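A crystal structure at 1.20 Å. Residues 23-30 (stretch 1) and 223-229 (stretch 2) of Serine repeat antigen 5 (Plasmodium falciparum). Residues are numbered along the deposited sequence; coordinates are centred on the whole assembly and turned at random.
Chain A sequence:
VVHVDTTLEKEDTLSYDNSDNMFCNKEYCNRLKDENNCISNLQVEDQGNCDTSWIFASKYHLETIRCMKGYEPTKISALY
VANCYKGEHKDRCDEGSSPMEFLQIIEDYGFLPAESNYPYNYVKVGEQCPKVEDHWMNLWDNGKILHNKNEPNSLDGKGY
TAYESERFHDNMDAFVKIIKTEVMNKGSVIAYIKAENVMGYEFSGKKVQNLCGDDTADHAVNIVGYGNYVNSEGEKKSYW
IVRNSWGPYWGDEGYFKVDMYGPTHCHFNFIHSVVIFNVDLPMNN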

ATOM      1  N   PHE A  23       2.699  20.350   2.341  1.00 30.10           N
ATOM      2  CA  PHE A  23       1.722  19.272   2.414  1.00 28.42           C
ATOM      3  C   PHE A  23       2.299  17.969   2.945  1.00 26.12           C
ATOM      4  O   PHE A  23       1.526  17.096   3.347  1.00 26.62           O
ATOM      5  CB  PHE A  23       1.090  19.017   1.042  1.00 30.21           C
ATOM      6  CG  PHE A  23       0.229  20.144   0.563  1.00 31.70           C
ATOM      7  CD1 PHE A  23      -1.027  20.359   1.106  1.00 33.46           C
ATOM      8  CD2 PHE A  23       0.683  21.010  -0.426  1.00 32.30           C
ATOM      9  CE1 PHE A  23      -1.819  21.402   0.665  1.00 34.74           C
ATOM     10  CE2 PHE A  23      -0.106  22.069  -0.867  1.00 32.94           C
ATOM     11  CZ  PHE A  23      -1.357  22.264  -0.317  1.00 34.35           C
ATOM     12  N   CYS A  24       3.621  17.808   2.977  1.00 25.14           N
ATOM     13  CA  CYS A  24       4.202  16.560   3.469  1.00 24.23           C
ATOM     14  C   CYS A  24       5.582  16.843   4.054  1.00 26.07           C
ATOM     15  O   CYS A  24       6.541  17.097   3.314  1.00 28.49           O
ATOM     16  CB  CYS A  24       4.248  15.509   2.360  1.00 24.25           C
ATOM     17  SG  CYS A  24       4.565  13.838   2.935  1.00 23.69           S
ATOM     18  N   ASN A  25       5.663  16.833   5.384  1.00 26.06           N
ATOM     19  CA  ASN A  25       6.887  17.094   6.139  1.00 25.83           C
ATOM     20  C   ASN A  25       6.910  16.124   7.314  1.00 24.92           C
ATOM     21  O   ASN A  25       6.039  15.265   7.435  1.00 23.52           O
ATOM     22  CB  ASN A  25       6.949  18.564   6.564  1.00 27.42           C
ATOM     23  CG  ASN A  25       5.747  18.979   7.373  1.00 28.40           C
ATOM     24  OD1 ASN A  25       5.544  18.518   8.492  1.00 27.79           O
ATOM     25  ND2 ASN A  25       4.899  19.801   6.779  1.00 30.41           N
ATOM     26  N   LYS A  26       7.889  16.266   8.213  1.00 25.95           N
ATOM     27  CA  LYS A  26       8.065  15.263   9.260  1.00 26.44           C
ATOM     28  C   LYS A  26       6.936  15.257  10.287  1.00 25.64           C
ATOM     29  O   LYS A  26       6.749  14.249  10.974  1.00 26.17           O
ATOM     30  CB  LYS A  26       9.411  15.445   9.970  1.00 29.70           C
ATOM     31  CG  LYS A  26      10.553  14.690   9.315  1.00 32.61           C
ATOM     32  N   GLU A  27       6.186  16.348  10.421  1.00 24.26           N
ATOM     33  CA  GLU A  27       5.114  16.401  11.411  1.00 26.64           C
ATOM     34  C   GLU A  27       3.732  16.171  10.820  1.00 24.11           C
ATOM     35  O   GLU A  27       2.878  15.570  11.481  1.00 26.67           O
ATOM     36  CB  GLU A  27       5.136  17.755  12.128  1.00 33.34           C
ATOM     37  CG  GLU A  27       6.248  17.890  13.178  1.00 40.55           C
ATOM     38  CD  GLU A  27       6.363  16.681  14.105  1.00 47.64           C
ATOM     39  OE1 GLU A  27       5.367  16.341  14.789  1.00 49.58           O
ATOM     40  OE2 GLU A  27       7.457  16.068  14.135  1.00 50.47           O
ATOM     41  N   TYR A  28       3.508  16.580   9.576  1.00 22.87           N
ATOM     42  CA  TYR A  28       2.205  16.458   8.940  1.00 22.58           C
ATOM     43  C   TYR A  28       2.400  16.111   7.476  1.00 20.22           C
ATOM     44  O   TYR A  28       3.206  16.738   6.783  1.00 22.08           O
ATOM     45  CB  TYR A  28       1.458  17.792   9.058  1.00 26.59           C
ATOM     46  CG  TYR A  28       0.137  17.843   8.343  1.00 28.94           C
ATOM     47  CD1 TYR A  28      -1.022  17.358   8.952  1.00 30.01           C
ATOM     48  CD2 TYR A  28       0.029  18.386   7.060  1.00 29.67           C
ATOM     49  CE1 TYR A  28      -2.249  17.416   8.308  1.00 31.09           C
ATOM     50  CE2 TYR A  28      -1.200  18.435   6.406  1.00 29.91           C
ATOM     51  CZ  TYR A  28      -2.330  17.947   7.037  1.00 31.73           C
ATOM     52  OH  TYR A  28      -3.555  18.002   6.408  1.00 34.14           O
ATOM     53  N   CYS A  29       1.647  15.131   6.997  1.00 17.78           N
ATOM     54  CA  CYS A  29       1.687  14.766   5.585  1.00 18.07           C
ATOM     55  C   CYS A  29       0.289  14.359   5.154  1.00 17.71           C
ATOM     56  O   CYS A  29      -0.230  13.333   5.595  1.00 17.55           O
ATOM     57  CB  CYS A  29       2.686  13.631   5.349  1.00 19.05           C
ATOM     58  SG  CYS A  29       2.800  13.111   3.611  1.00 20.84           S
ATOM     59  N   ASN A  30      -0.317  15.168   4.290  1.00 19.17           N
ATOM     60  CA  ASN A  30      -1.612  14.847   3.697  1.00 20.12           C
ATOM     61  C   ASN A  30      -1.608  15.453   2.293  1.00 20.77           C
ATOM     62  O   ASN A  30      -2.008  16.603   2.085  1.00 21.92           O
ATOM     63  CB  ASN A  30      -2.762  15.362   4.544  1.00 22.07           C
ATOM     64  CG  ASN A  30      -4.110  14.914   4.018  1.00 23.52           C
ATOM     65  OD1 ASN A  30      -4.235  14.532   2.867  1.00 25.19           O
ATOM     66  ND2 ASN A  30      -5.115  14.945   4.863  1.00 24.86           N
ATOM     67  N   ILE A 223      -0.280   3.103   3.978  1.00 11.57           N
ATOM     68  CA  ILE A 223      -0.144   4.329   4.756  1.00 11.51           C
ATOM     69  C   ILE A 223       0.312   5.415   3.802  1.00 12.56           C
ATOM     70  O   ILE A 223       1.295   5.236   3.069  1.00 13.05           O
ATOM     71  CB  ILE A 223       0.812   4.155   5.942  1.00 12.05           C
ATOM     72  CG1 ILE A 223       0.257   3.138   6.935  1.00 12.39           C
ATOM     73  CG2 ILE A 223       1.050   5.503   6.618  1.00 12.89           C
ATOM     74  CD1 ILE A 223       1.258   2.721   8.007  1.00 12.92           C
ATOM     75  N   VAL A 224      -0.436   6.517   3.769  1.00 12.78           N
ATOM     76  CA  VAL A 224      -0.241   7.578   2.786  1.00 13.71           C
ATOM     77  C   VAL A 224       0.015   8.938   3.399  1.00 14.07           C
ATOM     78  O   VAL A 224       0.265   9.894   2.655  1.00 14.77           O
ATOM     79  CB  VAL A 224      -1.411   7.638   1.780  1.00 13.37           C
ATOM     80  CG1 VAL A 224      -1.610   6.280   1.133  1.00 14.58           C
ATOM     81  CG2 VAL A 224      -2.707   8.133   2.426  1.00 15.05           C
ATOM     82  N   GLY A 225      -0.075   9.063   4.709  1.00 13.44           N
ATOM     83  CA  GLY A 225       0.115  10.339   5.370  1.00 14.39           C
ATOM     84  C   GLY A 225      -0.035  10.142   6.862  1.00 13.59           C
ATOM     85  O   GLY A 225      -0.137   9.011   7.358  1.00 13.50           O
ATOM     86  N   TYR A 226      -0.038  11.264   7.577  1.00 14.76           N
ATOM     87  CA  TYR A 226       0.013  11.240   9.034  1.00 14.15           C
ATOM     88  C   TYR A 226      -0.138  12.666   9.553  1.00 14.91           C
ATOM     89  O   TYR A 226       0.041  13.648   8.822  1.00 16.18           O
ATOM     90  CB  TYR A 226       1.323  10.639   9.564  1.00 14.29           C
ATOM     91  CG  TYR A 226       2.555  11.185   8.885  1.00 14.40           C
ATOM     92  CD1 TYR A 226       3.142  10.496   7.830  1.00 14.84           C
ATOM     93  CD2 TYR A 226       3.134  12.387   9.295  1.00 15.90           C
ATOM     94  CE1 TYR A 226       4.263  10.985   7.197  1.00 16.20           C
ATOM     95  CE2 TYR A 226       4.260  12.865   8.681  1.00 17.18           C
ATOM     96  CZ  TYR A 226       4.811  12.159   7.621  1.00 17.41           C
ATOM     97  OH  TYR A 226       5.919  12.612   6.954  1.00 19.29           O
ATOM     98  N   GLY A 227      -0.445  12.768  10.841  1.00 15.35           N
ATOM     99  CA  GLY A 227      -0.549  14.074  11.463  1.00 16.54           C
ATOM    100  C   GLY A 227      -0.739  13.925  12.952  1.00 16.50           C
ATOM    101  O   GLY A 227      -0.810  12.822  13.490  1.00 16.28           O
ATOM    102  N   ASN A 228      -0.807  15.067  13.619  1.00 17.33           N
ATOM    103  CA  ASN A 228      -1.018  15.112  15.050  1.00 18.32           C
ATOM    104  C   ASN A 228      -2.450  15.551  15.333  1.00 18.12           C
ATOM    105  O   ASN A 228      -3.076  16.270  14.541  1.00 18.55           O
ATOM    106  CB  ASN A 228      -0.025  16.072  15.703  1.00 20.35           C
ATOM    107  CG  ASN A 228       1.405  15.630  15.518  1.00 22.38           C
ATOM    108  OD1 ASN A 228       1.712  14.431  15.506  1.00 22.91           O
ATOM    109  ND2 ASN A 228       2.294  16.598  15.362  1.00 25.50           N
ATOM    110  N   TYR A 229      -2.966  15.119  16.476  1.00 17.18           N
ATOM    111  CA  TYR A 229      -4.329  15.460  16.879  1.00 16.77           C
ATOM    112  C   TYR A 229      -4.438  15.307  18.391  1.00 17.01           C
ATOM    113  O   TYR A 229      -3.498  14.878  19.063  1.00 18.97           O
ATOM    114  CB  TYR A 229      -5.356  14.588  16.125  1.00 16.35           C
ATOM    115  CG  TYR A 229      -5.556  13.200  16.712  1.00 15.99           C
ATOM    116  CD1 TYR A 229      -6.773  12.832  17.278  1.00 16.59           C
ATOM    117  CD2 TYR A 229      -4.531  12.247  16.683  1.00 16.52           C
ATOM    118  CE1 TYR A 229      -6.975  11.566  17.824  1.00 16.29           C
ATOM    119  CE2 TYR A 229      -4.722  10.977  17.244  1.00 16.16           C
ATOM    120  CZ  TYR A 229      -5.943  10.659  17.820  1.00 15.81           C
ATOM    121  OH  TYR A 229      -6.150   9.428  18.396  1.00 17.46           O
TER
HETATM  122  O   HOH W   1       3.029  13.450  13.123  1.00 26.02           O
HETATM  123  O   HOH W   2       0.190  17.417  12.342  1.00 47.45           O

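Residues 223-229 lie within a β-strand that extends beyond both ends of the stretch, whereas residues 23-30 form a compact turn held together by its own bonds. The two backbones meet at a single antiparallel bridge between Cys29 and Tyr226, whose CA atoms are 5.2 Å apart. Both hydrogen bonds of the pair are present: Cys29 N donates to Tyr226 O at 2.8 Å with an angle at the hydrogen of 175°, and Tyr226 N donates to Cys29 O at 2.9 Å and 156°. Next to the bridge, Tyr28 CA approaches Tyr226 O at 3.5 Å, with an angle of 140° at the hydrogen, a CA-H...O contact that supplements the N-H...O hydrogen bond from Cys29 N to the same carbonyl.

The lack of a side chain at Gly225 leaves room for Cys29 O, 3.0 Å from Gly225 CA; an ideal CB on Gly225 would fall 2.2 Å from Cys29 O, a clear clash. At Gly227, an ideal CB would be merely tight against the Tyr28 ring, 3.2 Å from Tyr28 CD1.

Internal bonds brace residues 23-30. Cys24 SG and Cys29 SG form a disulfide of 2.0 Å, and backbone hydrogen bonds run from Asn30 N to Phe23 O and from Asn25 N to Tyr28 O, each 2.8 Å long. Asn25 OD1 accepts from both Glu27 N and Tyr28 N, each at 3.0 Å, tying the side chain to the backbone of the turn.

Tyr226 has the largest area covered across the contact. Its CA-to-CB bond points sideways, yet with chi1 at 47° (p), the end of the side chain comes nearer to the other stretch, with the ring beside Asn25 to Cys29. Cys29 CB, on a bond directed toward the strand, sits 3.6 Å from the Tyr226 ring centroid and only 19° off the normal, a CH-π contact in which one of the CB hydrogens is directed at the ring face. Cys29 SG is more oblique, 4.9 Å from that centroid and 31° off the normal. At the ring edge, Tyr226 OH donates to Asn25 O at 2.7 Å, giving the phenol a polar partner while the ring face packs against the cysteine.

A second polar contact joins Glu27 and Asn228. The CA-to-CB bond of Glu27 points away from the strand, but its side chain, with chi1 and chi2 both m, returns so that OE1 accepts from Asn228 ND2 at 3.1 Å and 167°. Water 1 reinforces this corner by donating to Glu27 O at 2.7 Å and to Asn228 OD1 at 2.9 Å. Water 2 accepts from Asn228 N at 2.9 Å and makes a weak bond to Glu27 O at 3.4 Å.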